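PDB 2JJX: uridylate kinase from Bacillus anthracis, which catalyses the ATP-dependent phosphorylation of UMP to UDP in pyrimidine biosynthesis and carries a separate allosteric nucleotide-binding site. Local coordinates for the adenosine-5'-triphosphate site. Residues are numbered along the deposited sequence; one frame, centred on the assembly and turned at random. Chains: chain A/B/C, Uridylate kinase.

The adenosine-5'-triphosphate site. Residues chain A 107, 115-116, 118-120, 125, 134; chain B 107, 115-116, 118-120, 122, 124-125, 128-129, 134; chain C 122, 124-125, 128. With ATP (adenosine-5'-triphosphate), chain D; ATP (adenosine-5'-triphosphate), chain E; MG (magnesium ion), chain G; ATP (adenosine-5'-triphosphate), chain F.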
ATOM      1  N   ARG A 107      21.896   3.485   3.759  1.00 38.38           N
ATOM      2  CA  ARG A 107      20.484   3.290   3.438  1.00 37.19           C
ATOM      3  C   ARG A 107      19.546   4.071   4.323  1.00 41.44           C
ATOM      4  O   ARG A 107      19.616   3.948   5.533  1.00 49.57           O
ATOM      5  CB  ARG A 107      20.129   1.805   3.515  1.00 39.71           C
ATOM      6  CG  ARG A 107      20.937   0.923   2.568  1.00 54.77           C
ATOM      7  CD  ARG A 107      20.350   0.957   1.163  1.00 62.91           C
ATOM      8  NE  ARG A 107      21.101   0.114   0.237  1.00 64.77           N
ATOM      9  CZ  ARG A 107      20.686  -1.069  -0.211  1.00 73.97           C
ATOM     10  NH1 ARG A 107      19.506  -1.558   0.164  1.00 65.51           N
ATOM     11  NH2 ARG A 107      21.450  -1.766  -1.044  1.00 76.65           N
ATOM     12  N   ASN A 115       8.732   5.118  -0.162  1.00 99.41           N
ATOM     13  CA  ASN A 115       9.142   4.435  -1.389  1.00 94.01           C
ATOM     14  C   ASN A 115       9.592   5.428  -2.451  1.00100.33           C
ATOM     15  O   ASN A 115       9.073   6.542  -2.559  1.00103.78           O
ATOM     16  CB  ASN A 115       8.034   3.518  -1.916  1.00 85.28           C
ATOM     17  CG  ASN A 115       8.125   2.115  -1.349  1.00104.04           C
ATOM     18  OD1 ASN A 115       8.898   1.292  -1.830  1.00104.41           O
ATOM     19  ND2 ASN A 115       7.318   1.829  -0.331  1.00 82.83           N
ATOM     20  N   ALA A 116      10.581   5.021  -3.232  1.00101.60           N
ATOM     21  CA  ALA A 116      11.107   5.888  -4.270  1.00102.27           C
ATOM     22  C   ALA A 116      11.495   7.254  -3.704  1.00105.07           C
ATOM     23  O   ALA A 116      11.595   8.245  -4.424  1.00104.60           O
ATOM     24  CB  ALA A 116      10.119   6.007  -5.414  1.00102.98           C
ATOM     25  N   ALA A 118      12.697   6.721  -0.026  1.00 77.77           N
ATOM     26  CA  ALA A 118      13.501   5.920   0.906  1.00 71.32           C
ATOM     27  C   ALA A 118      12.908   4.508   0.960  1.00 64.66           C
ATOM     28  O   ALA A 118      11.816   4.269   0.452  1.00 66.34           O
ATOM     29  CB  ALA A 118      13.520   6.541   2.287  1.00 71.63           C
ATOM     30  N   GLU A 119      13.617   3.563   1.566  1.00 46.92           N
ATOM     31  CA  GLU A 119      13.066   2.224   1.680  1.00 46.01           C
ATOM     32  C   GLU A 119      12.110   2.098   2.845  1.00 57.09           C
ATOM     33  O   GLU A 119      12.378   2.584   3.947  1.00 54.65           O
ATOM     34  CB  GLU A 119      14.129   1.124   1.794  1.00 47.38           C
ATOM     35  CG  GLU A 119      15.579   1.543   1.758  1.00 69.62           C
ATOM     36  CD  GLU A 119      16.525   0.360   1.562  1.00 99.24           C
ATOM     37  OE1 GLU A 119      16.216  -0.774   1.996  1.00 54.65           O
ATOM     38  OE2 GLU A 119      17.591   0.564   0.953  1.00 91.89           O
ATOM     39  N   PRO A 120      11.007   1.367   2.631  1.00 60.23           N
ATOM     40  CA  PRO A 120      10.126   1.157   3.780  1.00 58.73           C
ATOM     41  C   PRO A 120      10.927   0.391   4.818  1.00 52.68           C
ATOM     42  O   PRO A 120      11.741  -0.467   4.506  1.00 53.05           O
ATOM     43  CB  PRO A 120       9.000   0.277   3.210  1.00 60.29           C
ATOM     44  CG  PRO A 120       9.618  -0.383   2.029  1.00 63.97           C
ATOM     45  CD  PRO A 120      10.542   0.626   1.450  1.00 61.12           C
ATOM     46  N   ARG A 125      15.646  -6.606   7.318  1.00 49.36           N
ATOM     47  CA  ARG A 125      16.365  -5.972   6.208  1.00 47.55           C
ATOM     48  C   ARG A 125      17.394  -5.005   6.786  1.00 50.54           C
ATOM     49  O   ARG A 125      18.509  -4.853   6.266  1.00 53.13           O
ATOM     50  CB  ARG A 125      15.407  -5.169   5.319  1.00 40.72           C
ATOM     51  CG  ARG A 125      15.408  -5.570   3.863  1.00 49.31           C
ATOM     52  CD  ARG A 125      14.807  -4.523   2.944  1.00 74.18           C
ATOM     53  NE  ARG A 125      15.668  -4.209   1.801  1.00116.60           N
ATOM     54  CZ  ARG A 125      16.425  -5.087   1.140  1.00127.90           C
ATOM     55  NH1 ARG A 125      16.478  -6.368   1.500  1.00100.22           N
ATOM     56  NH2 ARG A 125      17.147  -4.679   0.104  1.00104.86           N
ATOM     57  N   TYR A 134      26.647  -1.778   5.775  1.00 48.17           N
ATOM     58  CA  TYR A 134      26.068  -0.511   5.330  1.00 48.33           C
ATOM     59  C   TYR A 134      25.883   0.462   6.492  1.00 52.08           C
ATOM     60  O   TYR A 134      25.793   0.078   7.657  1.00 55.83           O
ATOM     61  CB  TYR A 134      24.690  -0.712   4.712  1.00 54.74           C
ATOM     62  CG  TYR A 134      24.625  -1.649   3.546  1.00 65.12           C
ATOM     63  CD1 TYR A 134      25.786  -2.180   2.990  1.00 70.25           C
ATOM     64  CD2 TYR A 134      23.393  -2.022   3.013  1.00 63.58           C
ATOM     65  CE1 TYR A 134      25.722  -3.083   1.947  1.00 67.98           C
ATOM     66  CE2 TYR A 134      23.317  -2.912   1.968  1.00 63.68           C
ATOM     67  CZ  TYR A 134      24.485  -3.441   1.436  1.00 71.93           C
ATOM     68  OH  TYR A 134      24.403  -4.307   0.369  1.00 76.40           O
TER
ATOM     69  N   ARG B 107      12.694  -7.007 -16.812  1.00 35.81           N
ATOM     70  CA  ARG B 107      11.835  -6.564 -15.721  1.00 36.45           C
ATOM     71  C   ARG B 107      10.811  -5.497 -16.098  1.00 40.29           C
ATOM     72  O   ARG B 107      11.158  -4.468 -16.665  1.00 44.00           O
ATOM     73  CB  ARG B 107      12.682  -6.113 -14.521  1.00 41.42           C
ATOM     74  CG  ARG B 107      13.710  -7.143 -14.032  1.00 52.80           C
ATOM     75  CD  ARG B 107      13.156  -7.932 -12.852  1.00 63.23           C
ATOM     76  NE  ARG B 107      14.080  -8.940 -12.334  1.00 67.59           N
ATOM     77  CZ  ARG B 107      14.595  -8.934 -11.105  1.00 71.66           C
ATOM     78  NH1 ARG B 107      14.288  -7.962 -10.254  1.00 60.62           N
ATOM     79  NH2 ARG B 107      15.426  -9.898 -10.726  1.00 71.73           N
ATOM     80  N   ASN B 115       1.883  -4.886  -8.324  1.00 96.38           N
ATOM     81  CA  ASN B 115       2.445  -6.004  -7.566  1.00 90.65           C
ATOM     82  C   ASN B 115       1.884  -7.348  -7.991  1.00 97.04           C
ATOM     83  O   ASN B 115       0.723  -7.470  -8.374  1.00 99.46           O
ATOM     84  CB  ASN B 115       2.298  -5.808  -6.057  1.00 83.85           C
ATOM     85  CG  ASN B 115       3.484  -5.086  -5.450  1.00102.27           C
ATOM     86  OD1 ASN B 115       4.517  -5.700  -5.196  1.00 99.34           O
ATOM     87  ND2 ASN B 115       3.334  -3.783  -5.191  1.00 81.84           N
ATOM     88  N   ALA B 116       2.725  -8.368  -7.905  1.00 99.94           N
ATOM     89  CA  ALA B 116       2.322  -9.702  -8.307  1.00100.66           C
ATOM     90  C   ALA B 116       1.708  -9.667  -9.712  1.00104.30           C
ATOM     91  O   ALA B 116       0.894 -10.508 -10.090  1.00104.98           O
ATOM     92  CB  ALA B 116       1.378 -10.295  -7.277  1.00100.70           C
ATOM     93  N   ALA B 118       3.540  -6.895 -11.790  1.00 75.33           N
ATOM     94  CA  ALA B 118       4.796  -6.248 -12.166  1.00 68.05           C
ATOM     95  C   ALA B 118       5.411  -5.675 -10.886  1.00 62.73           C
ATOM     96  O   ALA B 118       4.739  -5.573  -9.868  1.00 65.11           O
ATOM     97  CB  ALA B 118       4.533  -5.135 -13.152  1.00 68.19           C
ATOM     98  N   GLU B 119       6.673  -5.268 -10.929  1.00 48.83           N
ATOM     99  CA  GLU B 119       7.269  -4.620  -9.762  1.00 45.64           C
ATOM    100  C   GLU B 119       6.882  -3.154  -9.671  1.00 55.16           C
ATOM    101  O   GLU B 119       6.915  -2.421 -10.664  1.00 51.62           O
ATOM    102  CB  GLU B 119       8.803  -4.727  -9.702  1.00 44.41           C
ATOM    103  CG  GLU B 119       9.494  -5.463 -10.823  1.00 66.42           C
ATOM    104  CD  GLU B 119      10.964  -5.759 -10.513  1.00 97.57           C
ATOM    105  OE1 GLU B 119      11.601  -5.050  -9.701  1.00 53.29           O
ATOM    106  OE2 GLU B 119      11.489  -6.727 -11.091  1.00 88.84           O
ATOM    107  N   PRO B 120       6.564  -2.692  -8.449  1.00 57.76           N
ATOM    108  CA  PRO B 120       6.296  -1.258  -8.369  1.00 54.57           C
ATOM    109  C   PRO B 120       7.566  -0.525  -8.797  1.00 50.42           C
ATOM    110  O   PRO B 120       8.673  -0.875  -8.419  1.00 52.66           O
ATOM    111  CB  PRO B 120       6.059  -1.052  -6.871  1.00 54.78           C
ATOM    112  CG  PRO B 120       6.915  -2.117  -6.250  1.00 57.04           C
ATOM    113  CD  PRO B 120       6.617  -3.285  -7.102  1.00 56.45           C
ATOM    114  N   ILE B 122      10.640   1.657  -8.839  1.00 47.54           N
ATOM    115  CA  ILE B 122      11.542   2.327  -7.909  1.00 42.91           C
ATOM    116  C   ILE B 122      12.821   2.658  -8.638  1.00 50.74           C
ATOM    117  O   ILE B 122      13.509   1.795  -9.196  1.00 55.30           O
ATOM    118  CB  ILE B 122      11.791   1.555  -6.622  1.00 47.11           C
ATOM    119  CG1 ILE B 122      10.495   1.462  -5.809  1.00 51.37           C
ATOM    120  CG2 ILE B 122      12.854   2.260  -5.790  1.00 38.60           C
ATOM    121  CD1 ILE B 122      10.405   0.232  -4.889  1.00 57.09           C
ATOM    122  N   LEU B 124      16.107   3.862  -8.155  1.00 52.57           N
ATOM    123  CA  LEU B 124      17.397   3.217  -7.900  1.00 53.62           C
ATOM    124  C   LEU B 124      17.422   1.702  -8.073  1.00 56.18           C
ATOM    125  O   LEU B 124      18.480   1.125  -8.343  1.00 57.77           O
ATOM    126  CB  LEU B 124      17.982   3.648  -6.564  1.00 54.07           C
ATOM    127  CG  LEU B 124      17.653   5.117  -6.294  1.00 59.70           C
ATOM    128  CD1 LEU B 124      16.235   5.243  -5.701  1.00 54.99           C
ATOM    129  CD2 LEU B 124      18.723   5.786  -5.425  1.00 62.09           C
ATOM    130  N   ARG B 125      16.252   1.074  -7.985  1.00 43.42           N
ATOM    131  CA  ARG B 125      16.118  -0.335  -8.308  1.00 39.30           C
ATOM    132  C   ARG B 125      16.202  -0.470  -9.826  1.00 47.70           C
ATOM    133  O   ARG B 125      16.775  -1.438 -10.360  1.00 50.89           O
ATOM    134  CB  ARG B 125      14.748  -0.834  -7.870  1.00 36.15           C
ATOM    135  CG  ARG B 125      14.802  -2.069  -7.035  1.00 49.41           C
ATOM    136  CD  ARG B 125      13.476  -2.779  -6.913  1.00 73.50           C
ATOM    137  NE  ARG B 125      13.639  -4.225  -7.052  1.00113.54           N
ATOM    138  CZ  ARG B 125      14.708  -4.922  -6.660  1.00125.06           C
ATOM    139  NH1 ARG B 125      15.752  -4.340  -6.069  1.00 97.46           N
ATOM    140  NH2 ARG B 125      14.732  -6.233  -6.852  1.00102.42           N
ATOM    141  N   HIS B 128      19.754   0.122 -10.911  1.00 56.86           N
ATOM    142  CA  HIS B 128      20.417  -1.079 -10.447  1.00 57.51           C
ATOM    143  C   HIS B 128      20.275  -2.252 -11.405  1.00 50.78           C
ATOM    144  O   HIS B 128      21.252  -2.903 -11.751  1.00 56.68           O
ATOM    145  CB  HIS B 128      19.837  -1.451  -9.091  1.00 64.94           C
ATOM    146  CG  HIS B 128      20.871  -1.881  -8.105  1.00 75.69           C
ATOM    147  ND1 HIS B 128      21.294  -3.190  -8.009  1.00 81.78           N
ATOM    148  CD2 HIS B 128      21.655  -1.171  -7.258  1.00 83.42           C
ATOM    149  CE1 HIS B 128      22.268  -3.272  -7.120  1.00 84.25           C
ATOM    150  NE2 HIS B 128      22.503  -2.061  -6.646  1.00 85.04           N
ATOM    151  N   HIS B 129      19.045  -2.565 -11.785  1.00 37.18           N
ATOM    152  CA  HIS B 129      18.779  -3.615 -12.761  1.00 37.81           C
ATOM    153  C   HIS B 129      19.605  -3.396 -14.022  1.00 44.05           C
ATOM    154  O   HIS B 129      20.377  -4.256 -14.445  1.00 44.61           O
ATOM    155  CB  HIS B 129      17.301  -3.545 -13.136  1.00 40.98           C
ATOM    156  CG  HIS B 129      16.380  -4.004 -12.042  1.00 45.50           C
ATOM    157  ND1 HIS B 129      16.695  -5.041 -11.186  1.00 47.65           N
ATOM    158  CD2 HIS B 129      15.144  -3.586 -11.685  1.00 43.88           C
ATOM    159  CE1 HIS B 129      15.687  -5.246 -10.357  1.00 45.11           C
ATOM    160  NE2 HIS B 129      14.737  -4.370 -10.633  1.00 44.50           N
ATOM    161  N   TYR B 134      20.008  -6.009 -16.949  1.00 49.38           N
ATOM    162  CA  TYR B 134      18.641  -6.469 -17.215  1.00 48.10           C
ATOM    163  C   TYR B 134      18.002  -5.568 -18.276  1.00 49.85           C
ATOM    164  O   TYR B 134      18.431  -4.445 -18.495  1.00 51.16           O
ATOM    165  CB  TYR B 134      17.763  -6.398 -15.967  1.00 53.24           C
ATOM    166  CG  TYR B 134      18.216  -7.214 -14.783  1.00 63.46           C
ATOM    167  CD1 TYR B 134      19.293  -8.091 -14.880  1.00 69.49           C
ATOM    168  CD2 TYR B 134      17.569  -7.092 -13.554  1.00 62.62           C
ATOM    169  CE1 TYR B 134      19.737  -8.804 -13.773  1.00 69.67           C
ATOM    170  CE2 TYR B 134      18.009  -7.789 -12.440  1.00 62.95           C
ATOM    171  CZ  TYR B 134      19.095  -8.650 -12.556  1.00 71.75           C
ATOM    172  OH  TYR B 134      19.526  -9.381 -11.471  1.00 71.61           O
TER
ATOM    173  N   ILE C 122       4.673 -13.024  -3.571  1.00 51.04           N
ATOM    174  CA  ILE C 122       4.916 -12.727  -4.985  1.00 47.78           C
ATOM    175  C   ILE C 122       5.456 -13.981  -5.660  1.00 51.52           C
ATOM    176  O   ILE C 122       6.507 -14.518  -5.298  1.00 55.69           O
ATOM    177  CB  ILE C 122       5.862 -11.550  -5.190  1.00 51.18           C
ATOM    178  CG1 ILE C 122       5.180 -10.239  -4.807  1.00 50.80           C
ATOM    179  CG2 ILE C 122       6.403 -11.543  -6.624  1.00 46.94           C
ATOM    180  CD1 ILE C 122       6.160  -9.164  -4.347  1.00 57.33           C
ATOM    181  N   LEU C 124       6.828 -15.238  -8.667  1.00 53.65           N
ATOM    182  CA  LEU C 124       8.184 -15.422  -9.159  1.00 54.57           C
ATOM    183  C   LEU C 124       9.235 -15.356  -8.062  1.00 58.97           C
ATOM    184  O   LEU C 124      10.265 -16.035  -8.145  1.00 63.03           O
ATOM    185  CB  LEU C 124       8.471 -14.440 -10.284  1.00 54.79           C
ATOM    186  CG  LEU C 124       7.235 -14.440 -11.179  1.00 59.45           C
ATOM    187  CD1 LEU C 124       6.200 -13.395 -10.739  1.00 57.16           C
ATOM    188  CD2 LEU C 124       7.564 -14.390 -12.664  1.00 62.22           C
ATOM    189  N   ARG C 125       8.938 -14.583  -7.016  1.00 48.16           N
ATOM    190  CA  ARG C 125       9.788 -14.510  -5.833  1.00 44.52           C
ATOM    191  C   ARG C 125       9.730 -15.846  -5.123  1.00 46.93           C
ATOM    192  O   ARG C 125      10.754 -16.381  -4.678  1.00 49.46           O
ATOM    193  CB  ARG C 125       9.288 -13.431  -4.867  1.00 43.93           C
ATOM    194  CG  ARG C 125      10.376 -12.453  -4.434  1.00 52.68           C
ATOM    195  CD  ARG C 125      10.005 -11.611  -3.228  1.00 74.82           C
ATOM    196  NE  ARG C 125      11.117 -11.491  -2.289  1.00113.76           N
ATOM    197  CZ  ARG C 125      12.391 -11.300  -2.633  1.00125.93           C
ATOM    198  NH1 ARG C 125      12.766 -11.215  -3.907  1.00 99.17           N
ATOM    199  NH2 ARG C 125      13.307 -11.193  -1.685  1.00102.00           N
ATOM    200  N   HIS C 128      11.542 -18.383  -7.045  1.00 58.22           N
ATOM    201  CA  HIS C 128      12.938 -18.019  -6.888  1.00 60.73           C
ATOM    202  C   HIS C 128      13.568 -18.598  -5.623  1.00 57.80           C
ATOM    203  O   HIS C 128      14.649 -19.188  -5.662  1.00 59.77           O
ATOM    204  CB  HIS C 128      13.042 -16.503  -6.876  1.00 67.00           C
ATOM    205  CG  HIS C 128      14.257 -15.989  -7.575  1.00 78.96           C
ATOM    206  ND1 HIS C 128      15.144 -15.121  -6.970  1.00 85.70           N
ATOM    207  CD2 HIS C 128      14.793 -16.295  -8.780  1.00 87.12           C
ATOM    208  CE1 HIS C 128      16.154 -14.888  -7.786  1.00 87.67           C
ATOM    209  NE2 HIS C 128      15.977 -15.598  -8.887  1.00 88.43           N
TER
HETATM  210  PG  ATP D1246      23.343  -4.082  -3.778  1.00178.05           P
HETATM  211  O1G ATP D1246      24.491  -4.323  -2.805  1.00177.08           O
HETATM  212  O2G ATP D1246      23.974  -3.396  -4.973  1.00176.17           O
HETATM  213  O3G ATP D1246      22.306  -3.174  -3.129  1.00175.63           O
HETATM  214  PB  ATP D1246      21.151  -5.959  -4.328  1.00171.90           P
HETATM  215  O1B ATP D1246      20.983  -7.219  -3.431  1.00172.47           O
HETATM  216  O2B ATP D1246      20.852  -6.381  -5.797  1.00172.25           O
HETATM  217  O3B ATP D1246      22.665  -5.446  -4.270  1.00175.19           O
HETATM  218  PA  ATP D1246      19.244  -4.369  -2.704  1.00151.31           P
HETATM  219  O1A ATP D1246      20.058  -3.445  -1.759  1.00152.20           O
HETATM  220  O2A ATP D1246      18.732  -5.581  -1.888  1.00150.98           O
HETATM  221  O3A ATP D1246      20.152  -4.785  -3.934  1.00167.83           O
HETATM  222  O5' ATP D1246      17.945  -3.572  -3.283  1.00147.03           O
HETATM  223  C5' ATP D1246      18.054  -2.907  -4.551  1.00139.45           C
HETATM  224  C4' ATP D1246      17.654  -1.445  -4.356  1.00137.83           C
HETATM  225  O4' ATP D1246      16.327  -1.334  -3.763  1.00136.20           O
HETATM  226  C3' ATP D1246      18.625  -0.595  -3.530  1.00137.04           C
HETATM  227  O3' ATP D1246      19.610   0.062  -4.332  1.00138.26           O
HETATM  228  C2' ATP D1246      17.726   0.416  -2.814  1.00136.98           C
HETATM  229  O2' ATP D1246      17.678   1.591  -3.650  1.00137.45           O
HETATM  230  C1' ATP D1246      16.369  -0.306  -2.714  1.00134.72           C
HETATM  231  N9  ATP D1246      15.185   0.554  -2.534  1.00131.29           N
HETATM  232  C8  ATP D1246      15.152   1.931  -2.590  1.00130.38           C
HETATM  233  N7  ATP D1246      13.962   2.438  -2.359  1.00130.52           N
HETATM  234  C5  ATP D1246      13.179   1.325  -2.141  1.00128.74           C
HETATM  235  C6  ATP D1246      11.816   1.220  -1.854  1.00127.75           C
HETATM  236  N6  ATP D1246      11.037   2.345  -1.736  1.00126.87           N
HETATM  237  N1  ATP D1246      11.280  -0.023  -1.691  1.00127.59           N
HETATM  238  C2  ATP D1246      12.077  -1.113  -1.821  1.00127.60           C
HETATM  239  N3  ATP D1246      13.405  -1.120  -2.088  1.00128.89           N
HETATM  240  C4  ATP D1246      13.897   0.138  -2.242  1.00129.33           C
HETATM  241  PG  ATP E1246      18.591 -12.443  -9.084  1.00206.46           P
HETATM  242  O1G ATP E1246      19.299 -11.526 -10.076  1.00205.84           O
HETATM  243  O2G ATP E1246      19.008 -13.877  -9.389  1.00204.08           O
HETATM  244  O3G ATP E1246      17.094 -12.324  -9.320  1.00204.44           O
HETATM  245  PB  ATP E1246      18.352 -11.105  -6.499  1.00196.30           P
HETATM  246  O1B ATP E1246      19.222  -9.840  -6.272  1.00197.19           O
HETATM  247  O2B ATP E1246      18.207 -11.848  -5.145  1.00196.49           O
HETATM  248  O3B ATP E1246      19.004 -12.064  -7.590  1.00202.18           O
HETATM  249  PA  ATP E1246      16.201  -9.307  -7.080  1.00176.25           P
HETATM  250  O1A ATP E1246      16.180  -8.827  -8.552  1.00176.83           O
HETATM  251  O2A ATP E1246      16.952  -8.257  -6.211  1.00176.56           O
HETATM  252  O3A ATP E1246      16.922 -10.705  -7.013  1.00191.20           O
HETATM  253  O5' ATP E1246      14.683  -9.567  -6.547  1.00172.02           O
HETATM  254  C5' ATP E1246      14.260 -10.936  -6.424  1.00163.88           C
HETATM  255  C4' ATP E1246      12.992 -11.260  -7.235  1.00161.64           C
HETATM  256  O4' ATP E1246      11.881 -10.358  -7.003  1.00159.83           O
HETATM  257  C3' ATP E1246      13.163 -11.457  -8.746  1.00160.16           C
HETATM  258  O3' ATP E1246      13.268 -12.825  -9.116  1.00161.24           O
HETATM  259  C2' ATP E1246      12.004 -10.717  -9.424  1.00159.80           C
HETATM  260  O2' ATP E1246      11.044 -11.641  -9.977  1.00159.26           O
HETATM  261  C1' ATP E1246      11.443  -9.833  -8.297  1.00158.61           C
HETATM  262  N9  ATP E1246      10.046  -9.392  -8.378  1.00156.89           N
HETATM  263  C8  ATP E1246       9.095  -9.754  -9.304  1.00156.10           C
HETATM  264  N7  ATP E1246       7.935  -9.154  -9.091  1.00156.56           N
HETATM  265  C5  ATP E1246       8.134  -8.347  -7.974  1.00155.33           C
HETATM  266  C6  ATP E1246       7.292  -7.458  -7.246  1.00155.27           C
HETATM  267  N6  ATP E1246       5.971  -7.213  -7.566  1.00154.48           N
HETATM  268  N1  ATP E1246       7.815  -6.802  -6.170  1.00155.16           N
HETATM  269  C2  ATP E1246       9.112  -7.023  -5.832  1.00154.97           C
HETATM  270  N3  ATP E1246       9.995  -7.845  -6.447  1.00155.87           N
HETATM  271  C4  ATP E1246       9.448  -8.481  -7.515  1.00155.81           C
HETATM  272 MG    MG G1247      16.526  -7.889  -3.217  1.00 82.29          MG
HETATM  273  PG  ATP F1246      20.004 -13.430   1.123  1.00221.99           P
HETATM  274  O1G ATP F1246      20.563 -14.840   1.031  1.00221.09           O
HETATM  275  O2G ATP F1246      21.159 -12.434   1.153  1.00220.39           O
HETATM  276  O3G ATP F1246      19.190 -13.344   2.407  1.00219.16           O
HETATM  277  PB  ATP F1246      18.649 -11.817  -0.853  1.00209.40           P
HETATM  278  O1B ATP F1246      18.119 -12.111  -2.284  1.00209.89           O
HETATM  279  O2B ATP F1246      19.763 -10.745  -0.911  1.00209.71           O
HETATM  280  O3B ATP F1246      19.111 -13.165  -0.155  1.00217.49           O
HETATM  281  PA  ATP F1246      16.311 -10.373  -0.439  1.00187.92           P
HETATM  282  O1A ATP F1246      15.286 -11.489  -0.687  1.00188.98           O
HETATM  283  O2A ATP F1246      16.607  -9.575  -1.733  1.00187.59           O
HETATM  284  O3A ATP F1246      17.535 -11.200   0.036  1.00203.41           O
HETATM  285  O5' ATP F1246      15.868  -9.426   0.802  1.00184.51           O
HETATM  286  C5' ATP F1246      16.566  -9.688   2.031  1.00177.82           C
HETATM  287  C4' ATP F1246      15.707  -9.705   3.310  1.00175.65           C
HETATM  288  O4' ATP F1246      14.362  -9.177   3.194  1.00173.37           O
HETATM  289  C3' ATP F1246      15.647 -11.032   4.064  1.00174.44           C
HETATM  290  O3' ATP F1246      16.014 -10.885   5.429  1.00175.65           O
HETATM  291  C2' ATP F1246      14.202 -11.499   3.943  1.00174.03           C
HETATM  292  O2' ATP F1246      13.833 -12.042   5.229  1.00173.82           O
HETATM  293  C1' ATP F1246      13.413 -10.250   3.474  1.00172.10           C
HETATM  294  N9  ATP F1246      12.185  -9.846   4.184  1.00169.85           N
HETATM  295  C8  ATP F1246      11.843 -10.128   5.482  1.00169.14           C
HETATM  296  N7  ATP F1246      10.667  -9.643   5.837  1.00169.34           N
HETATM  297  C5  ATP F1246      10.197  -9.006   4.711  1.00167.71           C
HETATM  298  C6  ATP F1246       9.009  -8.296   4.449  1.00167.14           C
HETATM  299  N6  ATP F1246       8.022  -8.110   5.377  1.00166.91           N
HETATM  300  N1  ATP F1246       8.814  -7.761   3.227  1.00166.69           N
HETATM  301  C2  ATP F1246       9.781  -7.935   2.308  1.00166.53           C
HETATM  302  N3  ATP F1246      10.953  -8.594   2.444  1.00167.75           N
HETATM  303  C4  ATP F1246      11.115  -9.115   3.676  1.00168.22           C
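This is the allosteric ATP site of a bacterial UMP kinase of the amino acid kinase family. Three ATP molecules gather around the axis where chains A, B and C meet, and each lies between two subunits. All three are poorly ordered. ATP (chain E) is held by chain B on one side and chain C on the other.

B:Arg125, on helix 123-131, joins two nucleotides. From CB the chain runs out to B:Arg125 CG, which lies 3.7 Å from the ribose O4' of ATP (chain D). The chain then bends at chi3 (137°) and turns the guanidinium toward the neighbouring ATP. NE makes a weak hydrogen bond, also a salt bridge, to B:Glu119 OE1. NH1 stays on the side of ATP (chain D), near O5'. B:Arg125 NH2 gives a nearly straight, in-plane hydrogen bond to the alpha-phosphate O2A of ATP (chain E) at 3.1 Å (166° at H).

B:Arg107 NH1 and NH2 both donate to the other alpha-phosphate oxygen, O1A of ATP (chain E), end-on and nearly in the guanidinium plane, NH1 at 2.7 Å. One guanidinium face lies over the ribose C2', and B:Tyr134 CE2 sits over the opposite face, toward its rim. B:Glu119 OE2 accepts from B:Arg107 NH1 through its syn lone pair at 3.2 Å, which helps fix that arginine. B:Tyr134 OH bonds to the gamma-phosphate O1G of ATP (chain E) at 2.6 Å.

At the adenine end, N6 of ATP (chain E) donates to B:Asn115 OD1 at 3.2 Å from above the carbonyl plane. C:Ile122 comes from the other subunit and lays CD1 over the six-membered ring of ATP (chain E), 3.8 Å from its centroid. The C:His128 ring turns a face to the ribose O3'.

Magnesium is bound by the alpha-phosphate O2A of ATP (chain F) at 2.2 Å. Its shell is loosely modelled. The cation probably eases repulsion between the clustered phosphates.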